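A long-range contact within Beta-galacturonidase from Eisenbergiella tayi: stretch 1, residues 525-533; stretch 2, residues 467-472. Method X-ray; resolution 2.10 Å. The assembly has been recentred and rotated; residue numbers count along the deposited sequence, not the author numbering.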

# COMPACT_ATOMS: atom_id res chain seq x y z
N ARG A 525 -0.31 17.51 7.44
CA ARG A 525 -1.38 16.53 7.27
C ARG A 525 -1.04 15.61 6.11
O ARG A 525 -1.48 15.85 4.97
CB ARG A 525 -2.73 17.22 7.05
CG ARG A 525 -3.27 17.96 8.25
CD ARG A 525 -3.66 16.99 9.34
NE ARG A 525 -4.20 17.65 10.54
CZ ARG A 525 -3.47 17.96 11.61
NH1 ARG A 525 -2.17 17.68 11.62
NH2 ARG A 525 -4.04 18.53 12.67
N PRO A 526 -0.27 14.55 6.36
CA PRO A 526 0.06 13.59 5.29
C PRO A 526 -1.18 13.21 4.49
O PRO A 526 -2.27 12.99 5.05
CB PRO A 526 0.63 12.39 6.05
CG PRO A 526 1.20 12.98 7.32
CD PRO A 526 0.29 14.16 7.66
N ARG A 527 -1.01 13.13 3.17
CA ARG A 527 -2.07 12.78 2.23
C ARG A 527 -3.20 13.80 2.18
O ARG A 527 -4.29 13.49 1.66
CB ARG A 527 -2.67 11.39 2.54
CG ARG A 527 -1.66 10.29 2.92
CD ARG A 527 -2.38 8.95 3.05
NE ARG A 527 -3.23 8.97 4.22
CZ ARG A 527 -4.42 8.38 4.29
NH1 ARG A 527 -4.89 7.70 3.25
NH2 ARG A 527 -5.13 8.46 5.41
N THR A 528 -2.98 15.02 2.70
CA THR A 528 -4.06 16.00 2.90
C THR A 528 -5.24 15.32 3.60
O THR A 528 -6.41 15.40 3.18
CB THR A 528 -4.47 16.68 1.58
OG1 THR A 528 -3.31 17.26 0.96
CG2 THR A 528 -5.47 17.82 1.80
N MET A 529 -4.89 14.59 4.67
CA MET A 529 -5.83 13.88 5.53
C MET A 529 -5.39 14.15 6.95
O MET A 529 -4.21 14.34 7.21
CB MET A 529 -5.82 12.36 5.30
CG MET A 529 -6.15 11.90 3.91
SD MET A 529 -7.89 12.05 3.44
CE MET A 529 -8.63 10.75 4.42
N ASN A 530 -6.36 14.15 7.87
CA ASN A 530 -6.06 13.97 9.29
C ASN A 530 -5.99 12.47 9.51
O ASN A 530 -6.97 11.76 9.25
CB ASN A 530 -7.12 14.64 10.18
CG ASN A 530 -6.76 14.58 11.68
OD1 ASN A 530 -6.63 13.51 12.26
ND2 ASN A 530 -6.65 15.75 12.31
N ASN A 531 -4.82 11.97 9.93
CA ASN A 531 -4.54 10.55 9.93
C ASN A 531 -4.68 9.90 11.30
O ASN A 531 -4.10 8.83 11.54
CB ASN A 531 -3.12 10.29 9.40
CG ASN A 531 -2.94 10.80 7.99
OD1 ASN A 531 -3.23 10.09 7.05
ND2 ASN A 531 -2.45 12.03 7.85
N LYS A 532 -5.42 10.53 12.21
CA LYS A 532 -5.47 10.03 13.57
C LYS A 532 -6.61 9.07 13.78
O LYS A 532 -6.93 8.73 14.92
CB LYS A 532 -5.53 11.19 14.55
CG LYS A 532 -4.31 12.13 14.41
CD LYS A 532 -4.19 13.10 15.57
CE LYS A 532 -2.98 14.04 15.39
NZ LYS A 532 -3.18 15.02 14.31
N GLY A 533 -7.24 8.62 12.69
CA GLY A 533 -8.27 7.60 12.83
C GLY A 533 -7.71 6.34 13.45
O GLY A 533 -6.54 5.98 13.27
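Stretch 2 467-472: GAGAIY

Stretch 2 lies on stretch 1 as an extended, irregular segment, held by a single direct backbone hydrogen bond and by packing of Ile 471 against Pro 526 and Arg 527. From Ala 468 to Tyr 472 the backbone angles are those of an extended chain, yet no regular strand forms. The contacts follow one another in reverse order along the two chains: Ala 468 and Gly 469 meet Lys 532, Ala 470 meets Asn 531, and Ile 471 reaches back to Pro 526 and Arg 527. The nearest CA atoms across the stretches are those of Gly 469 and Lys 532, 4.1 Å apart. Beside this point Ala 470 N donates to Asn 531 O at 3.1 Å, with an angle of 158° at the hydrogen. Lys 532 CA approaches Ala 468 O at 3.4 Å in a CA-H...O contact. A water extends the link, accepting from Ala 468 N at 2.8 Å and donating to Lys 532 O at 3.0 Å. At the other end the contact is made by side chains: Ile 471 CD1 packs on Pro 526 CB at 3.8 Å, and Ile 471 CG2 lies 4.3 Å from Arg 527 CD, oblique to the guanidinium. That group is steadied by Asn 531 OD1, which accepts from Arg 527 NE and Arg 527 NH2, both at 3.0 Å.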

# COMPACT_ATOMS: atom_id res chain seq x y z
N GLY A 467 -5.01 11.31 21.15
CA GLY A 467 -4.75 10.31 20.12
C GLY A 467 -3.43 10.55 19.41
O GLY A 467 -2.55 11.27 19.91
N ALA A 468 -3.29 9.92 18.24
CA ALA A 468 -2.01 9.91 17.55
C ALA A 468 -2.21 9.58 16.08
O ALA A 468 -3.13 8.84 15.71
CB ALA A 468 -1.07 8.88 18.19
N GLY A 469 -1.31 10.10 15.25
CA GLY A 469 -1.38 9.81 13.82
C GLY A 469 -0.84 8.44 13.50
O GLY A 469 -0.02 7.87 14.22
N ALA A 470 -1.31 7.90 12.38
CA ALA A 470 -0.75 6.69 11.78
C ALA A 470 -1.24 6.62 10.35
O ALA A 470 -2.45 6.69 10.10
CB ALA A 470 -1.16 5.43 12.54
N ILE A 471 -0.32 6.47 9.40
CA ILE A 471 -0.70 6.24 8.01
C ILE A 471 -0.91 4.75 7.85
O ILE A 471 0.03 3.97 8.03
CB ILE A 471 0.37 6.77 7.04
CG1 ILE A 471 0.57 8.29 7.23
CG2 ILE A 471 -0.04 6.44 5.60
CD1 ILE A 471 1.91 8.81 6.64
N TYR A 472 -2.15 4.35 7.53
CA TYR A 472 -2.49 2.94 7.39
C TYR A 472 -1.57 2.28 6.39
O TYR A 472 -1.43 2.75 5.26
CB TYR A 472 -3.96 2.75 6.95
CG TYR A 472 -4.37 1.30 6.72
CD1 TYR A 472 -4.47 0.77 5.44
CD2 TYR A 472 -4.64 0.46 7.79
CE1 TYR A 472 -4.83 -0.55 5.23
CE2 TYR A 472 -4.99 -0.87 7.59
CZ TYR A 472 -5.10 -1.37 6.30
OH TYR A 472 -5.47 -2.69 6.10
O HOH W 1 -5.57 8.44 17.53